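Flap endonuclease 1 (Desulfurococcus amylolyticus, PDB 3ORY) probably cleaves single-stranded 5' flaps from branched DNA intermediates of replication and repair, as flap endonucleases of the XPG family do. Local coordinates at residues D148-L153 / I158-A163; K117-A122 / E129-Y134; L247-N252 / K295-P300; A52-Q55 / T59-M62. All coordinates share one frame; numbering follows the deposited sequence.

Contact 1: D148-L153 / I158-A163; sequences DAKSLL and IPWVQA
Lys150 reaches from its helix across the indole of Trp160, the two side chains crossing at about a right angle. Extended beyond CG, the lysine passes CG, CD and CE over one face of the benzene part; its CG stands 3.9 Å from the centroid of the six-membered ring of Trp160, 15° off the normal, a CH-pi contact. Trp160 has its CG set between the backbone N and the carbonyl carbon (chi1 58°), which turns the indole toward the helix. Beyond the ring, Lys150 NZ gives a hydrogen bond of 3.2 Å to Gln162 OE1, in the carbonyl plane. The other half of that amide is held too, since Gln162 NE2 bonds Ala163 O at 2.8 Å and also Asp94 O, so the amide is fixed in its rotation. On the pyrrole side, Leu153 CB meets Trp160 CD1 obliquely at 4.1 Å, while the indole NE1 bonds Asp154 OD1. Replacing Trp160 by an alanine would probably strip the Lys150 methylenes of the face beneath them, leaving that chain held mainly at NZ, and leave Asp154 without its indole donor. Nearer the turn, Leu153 CD2 packs on Ile158 CG2 at 4.1 Å, and Ile158 N bonds Leu153 O at 3.0 Å. Leu153 also touches Tyr91 and Phe93 of strand 88-93, with which residues 159-163 pair. Helix 143-156 thus lies against the sheet and leads into strand 160-162, parallel to 88-93: the last helix and returning strand of a beta-alpha-beta crossover from 88-93, consistent with the PIN-like fold of XPG-family nucleases.

Contact 2: K117-A122 / E129-Y134; sequences KKYEEA and ELARRY
Lys118 and Tyr134 fit closely: the CB of the lysine is a knob set over the centre of the tyrosine ring, 3.4 Å from the Tyr134 centroid and 10° off its normal, a CH-pi contact. The lysine then folds back over the same ring. Bends at chi2 and chi3 bring its CE to 3.6 Å from Tyr134 OH, so one face is covered from CG to hydroxyl, while NZ turns to a long salt bridge with Glu121. The root of the tyrosine fills a second hollow, with Tyr134 CB 3.6 Å from Tyr119 N. A turn away, the small Ala122 CB slots between Leu130 CB at 3.8 Å and Ala131 N at 3.6 Å. Tyr119 flanks this row. With its CG anti to the backbone N (chi1 177°), the ring lies alongside the partner helix, its edge presented in plane to Ala131 O, 3.3 Å from Tyr119 CD1. A serine at Tyr134 would probably open a gap under Lys118 and let its methylene chain wander. The small Ala122 and Ala131 are consistent with the 8.3 Å between the axes of the two segments. Segments 117-122 and 129-134 run nearly antiparallel (161°), on helices 102-125 and 128-134, joined by a tight turn in which Asp127 OD1 bonds Leu130 N. The contact's centre lies about 25 Å from that of the chain, away from the sheet, consistent with the helical arch of flap endonucleases; helix 143-156 follows.

Contact 3: L247-N252 / K295-P300; sequences LGTDYN and KYFLQP
Tyr251 drives one edge and its hydroxyl toward the face of Tyr296, an offset edge-to-face pair with centroids 5.5 Å apart and planes at 64°. Tyr296 CG, anti to its backbone N (chi1 177°), presents that face. The closest atoms are Tyr251 OH and Tyr296 CE2 at 3.4 Å, with the oxygen over the ring face. Thr249 CG2 meets the far end of Phe297 at CZ, 3.8 Å away. Phe297 CE2 sits at the edge of the Tyr251 ring, near its plane, 4.4 Å from Tyr251 CD2. In the second shell, Glu166 bonds both tyrosine hydroxyls, one carboxylate oxygen each, and Phe297 stacks on Phe193. Within the loop, Thr249 OG1 accepts from Tyr251 N at 3.1 Å, an ST turn inside the type I turn of 249-252. The same hydroxyl donates to Asn252 OD1 at 2.7 Å, and that oxygen is gripped again by Thr249 N, which comes from above the carbonyl plane. Asp250 ties the turn outward through a salt bridge to Lys101. The loop joins helices 237-247 and 261-271, consistent with the helix-two-turn-helix motif that grips duplex DNA in relatives, and the contact docks it on the end of helix 290-298.

Contact 4: A52-Q55 / T59-M62; sequences AIRQ and TPLM
Arg54 has CG anti to its carbonyl carbon (chi1 -65°) and bends at chi2 (-68°), which lays the chain beside Pro60, pointing the same way. Its CD comes 3.6 Å from Pro60 CA, and further out Pro60 CG lies over one face of the guanidinium, toward its rim and 3.7 Å from Arg54 NH1. At Ile53, CG2 stands anti to the backbone N (CG1 at chi1 -61°). That branch is the one that touches Leu61, its CG2 lying 3.6 Å from Leu61 CD1. The other methyl of the leucine turns to a different residue, Leu61 CD2 packing on Gln55 CG at 3.9 Å. Leu61 thus spans Ile53 and Gln55, one methyl to each. Between these side chains the backbones are pinned by a short hydrogen bond, Gln55 N to Thr59 O at 2.7 Å, the donor nearly along the C=O axis. The same Thr59 oxygen, O, lies 3.5 Å from Arg54 CD. Outside the two segments, Ser70 OG bonds both Ile53 O and Leu61 N, clasping the turn to the start of helix 70-84. The polar edges of Arg54 go to main-chain carbonyls, NH1 to Gly58 O and NH2 to Leu50 O and Met137 O. Such partners carry dipoles but no net charge, so the guanidinium probably serves here as a multi-armed donor tying together the end of helix 42-52, the loop at Gly58 and the chain after helix 128-134, while Pro60 packs on one of its faces.

Along the chain the order is contact 4, contact 2, contact 1, contact 3, each closing before the next opens. Contacts 4 and 2 lie on the same side of the chain's centre, their own centres 18 Å apart. Contact 1 is across that centre from contact 2, centres 36 Å apart, where helix 143-156 returns the chain to the central sheet. Contact 3 lies opposite contact 4, centres 33 Å apart, and 25 Å from contact 1, centre to centre. None touches another: contact 1 belongs to the sheet body, contact 2 to the probable helical arch, contact 3 to the probable helix-two-turn-helix, and contact 4 to the loop between helices 42-52 and 70-84.

Contact 1: D148-L153 / I158-A163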
# COMPACT_ATOMS: atom_id res chain seq x y z
N ASP A 148 6.90 -7.91 -14.05
CA ASP A 148 6.79 -9.29 -13.58
C ASP A 148 5.55 -9.53 -12.72
O ASP A 148 4.90 -10.57 -12.84
CB ASP A 148 8.06 -9.72 -12.82
CG ASP A 148 9.28 -9.81 -13.75
OD1 ASP A 148 9.09 -9.91 -14.98
OD2 ASP A 148 10.42 -9.75 -13.24
N ALA A 149 5.22 -8.54 -11.88
CA ALA A 149 4.02 -8.61 -11.05
C ALA A 149 2.76 -8.71 -11.91
O ALA A 149 1.87 -9.52 -11.62
CB ALA A 149 3.94 -7.39 -10.12
N LYS A 150 2.69 -7.89 -12.96
CA LYS A 150 1.57 -7.93 -13.90
C LYS A 150 1.50 -9.31 -14.59
O LYS A 150 0.43 -9.89 -14.69
CB LYS A 150 1.67 -6.81 -14.94
CG LYS A 150 1.40 -5.41 -14.37
CD LYS A 150 1.78 -4.32 -15.38
CE LYS A 150 1.44 -2.95 -14.79
NZ LYS A 150 1.86 -1.85 -15.71
N SER A 151 2.65 -9.82 -15.04
CA SER A 151 2.70 -11.15 -15.67
C SER A 151 2.23 -12.24 -14.72
O SER A 151 1.51 -13.15 -15.14
CB SER A 151 4.12 -11.48 -16.15
OG SER A 151 4.52 -10.59 -17.18
N LEU A 152 2.63 -12.16 -13.46
CA LEU A 152 2.21 -13.16 -12.47
C LEU A 152 0.68 -13.14 -12.26
O LEU A 152 0.04 -14.19 -12.23
CB LEU A 152 2.94 -12.97 -11.14
CG LEU A 152 2.51 -13.91 -10.00
CD1 LEU A 152 2.79 -15.40 -10.34
CD2 LEU A 152 3.17 -13.52 -8.68
N LEU A 153 0.11 -11.94 -12.11
CA LEU A 153 -1.33 -11.81 -11.95
C LEU A 153 -2.09 -12.37 -13.15
O LEU A 153 -3.08 -13.09 -12.96
CB LEU A 153 -1.73 -10.35 -11.65
CG LEU A 153 -1.16 -9.78 -10.34
CD1 LEU A 153 -1.33 -8.26 -10.28
CD2 LEU A 153 -1.77 -10.45 -9.10
N ILE A 158 -5.96 -13.15 -12.22
CA ILE A 158 -6.35 -12.01 -11.40
C ILE A 158 -6.27 -10.72 -12.22
O ILE A 158 -5.22 -10.40 -12.77
CB ILE A 158 -5.48 -11.91 -10.14
CG1 ILE A 158 -5.58 -13.20 -9.29
CG2 ILE A 158 -5.83 -10.66 -9.32
CD1 ILE A 158 -6.97 -13.46 -8.66
N PRO A 159 -7.39 -9.98 -12.32
CA PRO A 159 -7.44 -8.75 -13.11
C PRO A 159 -6.60 -7.63 -12.50
O PRO A 159 -6.44 -7.55 -11.28
CB PRO A 159 -8.92 -8.36 -13.06
CG PRO A 159 -9.40 -8.95 -11.76
CD PRO A 159 -8.67 -10.26 -11.65
N TRP A 160 -6.07 -6.77 -13.36
CA TRP A 160 -5.46 -5.53 -12.92
C TRP A 160 -5.81 -4.43 -13.92
O TRP A 160 -6.04 -4.69 -15.12
CB TRP A 160 -3.94 -5.66 -12.70
CG TRP A 160 -3.19 -6.12 -13.91
CD1 TRP A 160 -2.86 -7.41 -14.23
CD2 TRP A 160 -2.68 -5.30 -14.97
NE1 TRP A 160 -2.18 -7.44 -15.42
CE2 TRP A 160 -2.05 -6.16 -15.90
CE3 TRP A 160 -2.69 -3.92 -15.22
CZ2 TRP A 160 -1.45 -5.69 -17.06
CZ3 TRP A 160 -2.09 -3.46 -16.37
CH2 TRP A 160 -1.48 -4.34 -17.28
N VAL A 161 -5.85 -3.21 -13.42
CA VAL A 161 -6.29 -2.07 -14.19
C VAL A 161 -5.11 -1.12 -14.38
O VAL A 161 -4.38 -0.83 -13.43
CB VAL A 161 -7.47 -1.36 -13.45
CG1 VAL A 161 -7.81 -0.02 -14.10
CG2 VAL A 161 -8.69 -2.28 -13.44
N GLN A 162 -4.92 -0.67 -15.62
CA GLN A 162 -3.92 0.34 -15.93
C GLN A 162 -4.52 1.72 -15.64
O GLN A 162 -5.37 2.20 -16.39
CB GLN A 162 -3.48 0.25 -17.40
CG GLN A 162 -2.35 1.24 -17.75
CD GLN A 162 -1.18 1.12 -16.79
OE1 GLN A 162 -0.48 0.11 -16.79
NE2 GLN A 162 -0.97 2.15 -15.95
N ALA A 163 -4.06 2.36 -14.57
CA ALA A 163 -4.47 3.72 -14.27
C ALA A 163 -3.76 4.67 -15.23
O ALA A 163 -2.61 4.43 -15.59
CB ALA A 163 -4.10 4.06 -12.84

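Contact 2: K117-A122 / E129-Y134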
# COMPACT_ATOMS: atom_id res chain seq x y z
N LYS A 117 20.39 5.97 11.11
CA LYS A 117 20.63 6.61 12.40
C LYS A 117 20.42 5.60 13.54
O LYS A 117 21.26 5.47 14.43
CB LYS A 117 19.73 7.84 12.53
CG LYS A 117 19.36 8.30 13.94
CD LYS A 117 18.37 9.47 13.84
CE LYS A 117 17.25 9.39 14.88
NZ LYS A 117 17.67 9.87 16.23
N LYS A 118 19.31 4.87 13.48
CA LYS A 118 18.98 3.85 14.48
C LYS A 118 19.95 2.66 14.49
O LYS A 118 20.27 2.12 15.55
CB LYS A 118 17.54 3.35 14.29
CG LYS A 118 16.44 4.41 14.43
CD LYS A 118 16.42 5.10 15.79
CE LYS A 118 15.79 4.22 16.86
NZ LYS A 118 15.73 4.94 18.17
N TYR A 119 20.42 2.24 13.31
CA TYR A 119 21.42 1.17 13.22
C TYR A 119 22.71 1.57 13.91
O TYR A 119 23.32 0.76 14.62
CB TYR A 119 21.71 0.78 11.76
CG TYR A 119 22.79 -0.28 11.62
CD1 TYR A 119 22.50 -1.62 11.87
CD2 TYR A 119 24.10 0.05 11.25
CE1 TYR A 119 23.48 -2.61 11.75
CE2 TYR A 119 25.10 -0.94 11.12
CZ TYR A 119 24.77 -2.26 11.37
OH TYR A 119 25.71 -3.25 11.26
N GLU A 120 23.13 2.81 13.68
CA GLU A 120 24.34 3.35 14.26
C GLU A 120 24.25 3.39 15.79
O GLU A 120 25.20 3.00 16.48
CB GLU A 120 24.62 4.75 13.69
CG GLU A 120 25.72 5.50 14.42
CD GLU A 120 26.48 6.46 13.52
OE1 GLU A 120 25.85 7.06 12.63
OE2 GLU A 120 27.70 6.60 13.73
N GLU A 121 23.10 3.83 16.30
CA GLU A 121 22.86 3.88 17.74
C GLU A 121 22.90 2.49 18.37
O GLU A 121 23.48 2.31 19.44
CB GLU A 121 21.54 4.59 18.05
CG GLU A 121 21.58 6.09 17.80
CD GLU A 121 20.21 6.77 17.85
OE1 GLU A 121 19.17 6.09 17.70
OE2 GLU A 121 20.19 8.01 18.03
N ALA A 122 22.31 1.52 17.68
CA ALA A 122 22.28 0.13 18.13
C ALA A 122 23.68 -0.51 18.16
O ALA A 122 24.01 -1.25 19.10
CB ALA A 122 21.33 -0.69 17.27
N GLU A 129 20.11 -7.27 18.57
CA GLU A 129 18.72 -7.47 18.14
C GLU A 129 18.18 -6.24 17.39
O GLU A 129 17.53 -6.39 16.34
CB GLU A 129 17.83 -7.81 19.35
CG GLU A 129 16.49 -8.49 18.99
CD GLU A 129 16.65 -9.90 18.41
OE1 GLU A 129 17.65 -10.59 18.72
OE2 GLU A 129 15.76 -10.32 17.63
N LEU A 130 18.44 -5.05 17.92
CA LEU A 130 18.01 -3.82 17.27
C LEU A 130 18.80 -3.58 15.98
O LEU A 130 18.24 -3.14 14.98
CB LEU A 130 18.13 -2.61 18.20
CG LEU A 130 17.08 -2.46 19.32
CD1 LEU A 130 17.47 -1.34 20.27
CD2 LEU A 130 15.67 -2.25 18.76
N ALA A 131 20.10 -3.88 16.03
CA ALA A 131 20.97 -3.77 14.87
C ALA A 131 20.39 -4.52 13.67
O ALA A 131 20.27 -3.95 12.59
CB ALA A 131 22.36 -4.29 15.19
N ARG A 132 20.01 -5.77 13.88
CA ARG A 132 19.43 -6.61 12.83
C ARG A 132 18.13 -6.02 12.26
O ARG A 132 17.89 -6.10 11.06
CB ARG A 132 19.20 -8.03 13.36
CG ARG A 132 18.99 -9.09 12.30
CD ARG A 132 19.52 -10.46 12.75
NE ARG A 132 18.94 -10.92 14.02
CZ ARG A 132 19.57 -10.91 15.19
NH1 ARG A 132 20.82 -10.48 15.28
NH2 ARG A 132 18.96 -11.35 16.28
N ARG A 133 17.33 -5.40 13.13
CA ARG A 133 16.07 -4.78 12.73
C ARG A 133 16.30 -3.53 11.88
O ARG A 133 15.69 -3.36 10.82
CB ARG A 133 15.24 -4.43 13.96
CG ARG A 133 13.84 -3.90 13.66
CD ARG A 133 13.12 -3.43 14.92
NE ARG A 133 13.26 -4.39 16.02
CZ ARG A 133 12.88 -4.16 17.28
NH1 ARG A 133 13.07 -5.10 18.20
NH2 ARG A 133 12.32 -3.01 17.62
N TYR A 134 17.19 -2.65 12.35
CA TYR A 134 17.44 -1.39 11.66
C TYR A 134 18.35 -1.54 10.43
O TYR A 134 18.43 -0.63 9.61
CB TYR A 134 17.96 -0.34 12.64
CG TYR A 134 16.96 0.01 13.72
CD1 TYR A 134 15.67 0.42 13.39
CD2 TYR A 134 17.32 -0.05 15.07
CE1 TYR A 134 14.74 0.74 14.37
CE2 TYR A 134 16.40 0.29 16.07
CZ TYR A 134 15.11 0.68 15.71
OH TYR A 134 14.20 1.01 16.68

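Contact 3: L247-N252 / K295-P300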
# COMPACT_ATOMS: atom_id res chain seq x y z
N LEU A 247 1.52 17.41 4.50
CA LEU A 247 2.38 16.26 4.75
C LEU A 247 3.29 15.93 3.55
O LEU A 247 4.43 15.48 3.73
CB LEU A 247 1.54 15.05 5.16
CG LEU A 247 0.71 15.23 6.45
CD1 LEU A 247 -0.06 13.93 6.74
CD2 LEU A 247 1.60 15.60 7.63
N GLY A 248 2.79 16.18 2.34
CA GLY A 248 3.57 15.99 1.13
C GLY A 248 2.98 15.00 0.14
O GLY A 248 2.67 13.86 0.50
N THR A 249 2.83 15.43 -1.11
CA THR A 249 2.26 14.61 -2.19
C THR A 249 3.29 14.45 -3.30
O THR A 249 4.40 14.99 -3.20
CB THR A 249 1.00 15.27 -2.78
OG1 THR A 249 1.38 16.46 -3.48
CG2 THR A 249 -0.01 15.64 -1.68
N ASP A 250 2.95 13.72 -4.37
CA ASP A 250 3.82 13.65 -5.55
C ASP A 250 4.18 15.03 -6.08
O ASP A 250 5.25 15.22 -6.67
CB ASP A 250 3.14 12.87 -6.69
CG ASP A 250 3.23 11.37 -6.50
OD1 ASP A 250 4.20 10.87 -5.86
OD2 ASP A 250 2.34 10.67 -7.03
N TYR A 251 3.29 16.01 -5.87
CA TYR A 251 3.48 17.36 -6.41
C TYR A 251 4.29 18.27 -5.48
O TYR A 251 4.61 19.40 -5.83
CB TYR A 251 2.11 17.97 -6.74
CG TYR A 251 1.35 17.08 -7.68
CD1 TYR A 251 1.68 17.03 -9.04
CD2 TYR A 251 0.37 16.21 -7.21
CE1 TYR A 251 1.02 16.15 -9.91
CE2 TYR A 251 -0.30 15.35 -8.06
CZ TYR A 251 0.03 15.32 -9.41
OH TYR A 251 -0.63 14.48 -10.26
N ASN A 252 4.59 17.77 -4.28
CA ASN A 252 5.40 18.48 -3.28
C ASN A 252 5.90 17.45 -2.27
O ASN A 252 5.45 17.43 -1.13
CB ASN A 252 4.62 19.66 -2.62
CG ASN A 252 3.50 19.20 -1.68
OD1 ASN A 252 2.68 18.31 -2.01
ND2 ASN A 252 3.44 19.82 -0.49
N LYS A 295 -7.17 21.13 -6.10
CA LYS A 295 -8.16 20.97 -7.19
C LYS A 295 -7.90 19.72 -8.02
O LYS A 295 -8.86 19.11 -8.53
CB LYS A 295 -8.22 22.21 -8.09
CG LYS A 295 -8.74 23.46 -7.36
CD LYS A 295 -8.85 24.65 -8.33
CE LYS A 295 -9.41 25.90 -7.63
NZ LYS A 295 -10.70 25.60 -6.94
N TYR A 296 -6.63 19.35 -8.17
CA TYR A 296 -6.31 18.10 -8.86
C TYR A 296 -6.81 16.89 -8.06
O TYR A 296 -7.45 16.00 -8.61
CB TYR A 296 -4.80 17.96 -9.16
CG TYR A 296 -4.55 16.62 -9.81
CD1 TYR A 296 -4.83 16.43 -11.16
CD2 TYR A 296 -4.11 15.53 -9.05
CE1 TYR A 296 -4.65 15.19 -11.76
CE2 TYR A 296 -3.94 14.28 -9.64
CZ TYR A 296 -4.20 14.12 -11.00
OH TYR A 296 -4.06 12.89 -11.61
N PHE A 297 -6.51 16.86 -6.76
CA PHE A 297 -7.02 15.79 -5.90
C PHE A 297 -8.54 15.66 -5.97
O PHE A 297 -9.08 14.55 -5.92
CB PHE A 297 -6.55 15.96 -4.44
CG PHE A 297 -5.22 15.29 -4.16
CD1 PHE A 297 -5.17 14.09 -3.46
CD2 PHE A 297 -4.03 15.84 -4.61
CE1 PHE A 297 -3.94 13.44 -3.20
CE2 PHE A 297 -2.78 15.21 -4.36
CZ PHE A 297 -2.75 14.00 -3.65
N LEU A 298 -9.24 16.79 -6.10
CA LEU A 298 -10.70 16.77 -6.26
C LEU A 298 -11.14 16.18 -7.58
O LEU A 298 -12.19 15.58 -7.65
CB LEU A 298 -11.29 18.19 -6.10
CG LEU A 298 -11.28 18.81 -4.70
CD1 LEU A 298 -11.66 20.29 -4.78
CD2 LEU A 298 -12.23 18.06 -3.77
N GLN A 299 -10.36 16.39 -8.64
CA GLN A 299 -10.71 15.86 -9.96
C GLN A 299 -9.49 15.27 -10.65
O GLN A 299 -8.97 15.87 -11.60
CB GLN A 299 -11.32 16.95 -10.84
CG GLN A 299 -12.56 17.58 -10.26
CD GLN A 299 -13.41 18.26 -11.29
OE1 GLN A 299 -14.19 17.61 -11.99
NE2 GLN A 299 -13.26 19.58 -11.40
N PRO A 300 -9.02 14.11 -10.16
CA PRO A 300 -7.77 13.53 -10.67
C PRO A 300 -7.97 12.87 -12.02
O PRO A 300 -9.12 12.65 -12.45
CB PRO A 300 -7.42 12.47 -9.61
CG PRO A 300 -8.74 12.05 -9.06
CD PRO A 300 -9.60 13.29 -9.07

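Contact 4: A52-Q55 / T59-M62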
# COMPACT_ATOMS: atom_id res chain seq x y z
N ALA A 52 8.04 -6.75 4.02
CA ALA A 52 7.54 -7.74 5.00
C ALA A 52 8.04 -9.17 4.75
O ALA A 52 8.13 -9.97 5.69
CB ALA A 52 6.01 -7.71 5.07
N ILE A 53 8.35 -9.49 3.50
CA ILE A 53 8.76 -10.84 3.16
C ILE A 53 10.28 -10.93 3.05
O ILE A 53 10.88 -10.40 2.12
CB ILE A 53 7.99 -11.35 1.92
CG1 ILE A 53 6.49 -11.37 2.25
CG2 ILE A 53 8.46 -12.75 1.53
CD1 ILE A 53 5.62 -11.29 1.08
N ARG A 54 10.88 -11.59 4.04
CA ARG A 54 12.33 -11.61 4.23
C ARG A 54 12.81 -12.99 4.67
O ARG A 54 12.04 -13.78 5.22
CB ARG A 54 12.73 -10.57 5.28
CG ARG A 54 12.46 -9.11 4.88
CD ARG A 54 13.36 -8.70 3.73
NE ARG A 54 13.01 -7.41 3.15
CZ ARG A 54 13.78 -6.32 3.18
NH1 ARG A 54 14.97 -6.34 3.76
NH2 ARG A 54 13.34 -5.21 2.61
N GLN A 55 14.08 -13.27 4.41
CA GLN A 55 14.76 -14.44 4.95
C GLN A 55 14.82 -14.27 6.48
O GLN A 55 14.57 -13.17 6.99
CB GLN A 55 16.16 -14.58 4.33
CG GLN A 55 16.14 -14.90 2.81
CD GLN A 55 17.52 -15.01 2.16
OE1 GLN A 55 17.76 -14.45 1.09
NE2 GLN A 55 18.43 -15.72 2.81
N THR A 59 17.30 -10.30 5.32
CA THR A 59 17.65 -10.13 3.91
C THR A 59 16.44 -10.45 3.03
O THR A 59 15.65 -11.34 3.38
CB THR A 59 18.82 -11.08 3.55
OG1 THR A 59 19.85 -10.95 4.54
CG2 THR A 59 19.40 -10.75 2.18
N PRO A 60 16.27 -9.72 1.91
CA PRO A 60 15.18 -10.04 0.97
C PRO A 60 15.31 -11.42 0.35
O PRO A 60 16.42 -11.96 0.27
CB PRO A 60 15.34 -8.97 -0.12
CG PRO A 60 16.04 -7.85 0.54
CD PRO A 60 16.98 -8.49 1.52
N LEU A 61 14.19 -11.98 -0.09
CA LEU A 61 14.20 -13.21 -0.86
C LEU A 61 14.87 -12.93 -2.20
O LEU A 61 14.68 -11.85 -2.79
CB LEU A 61 12.78 -13.75 -1.07
CG LEU A 61 11.90 -14.19 0.10
CD1 LEU A 61 10.65 -14.86 -0.44
CD2 LEU A 61 12.61 -15.14 1.10
N MET A 62 15.66 -13.88 -2.67
CA MET A 62 16.41 -13.71 -3.91
C MET A 62 16.44 -15.01 -4.71
O MET A 62 16.39 -16.09 -4.13
CB MET A 62 17.83 -13.21 -3.61
CG MET A 62 17.91 -11.71 -3.29
SD MET A 62 19.55 -11.19 -2.73
CE MET A 62 19.65 -11.97 -1.13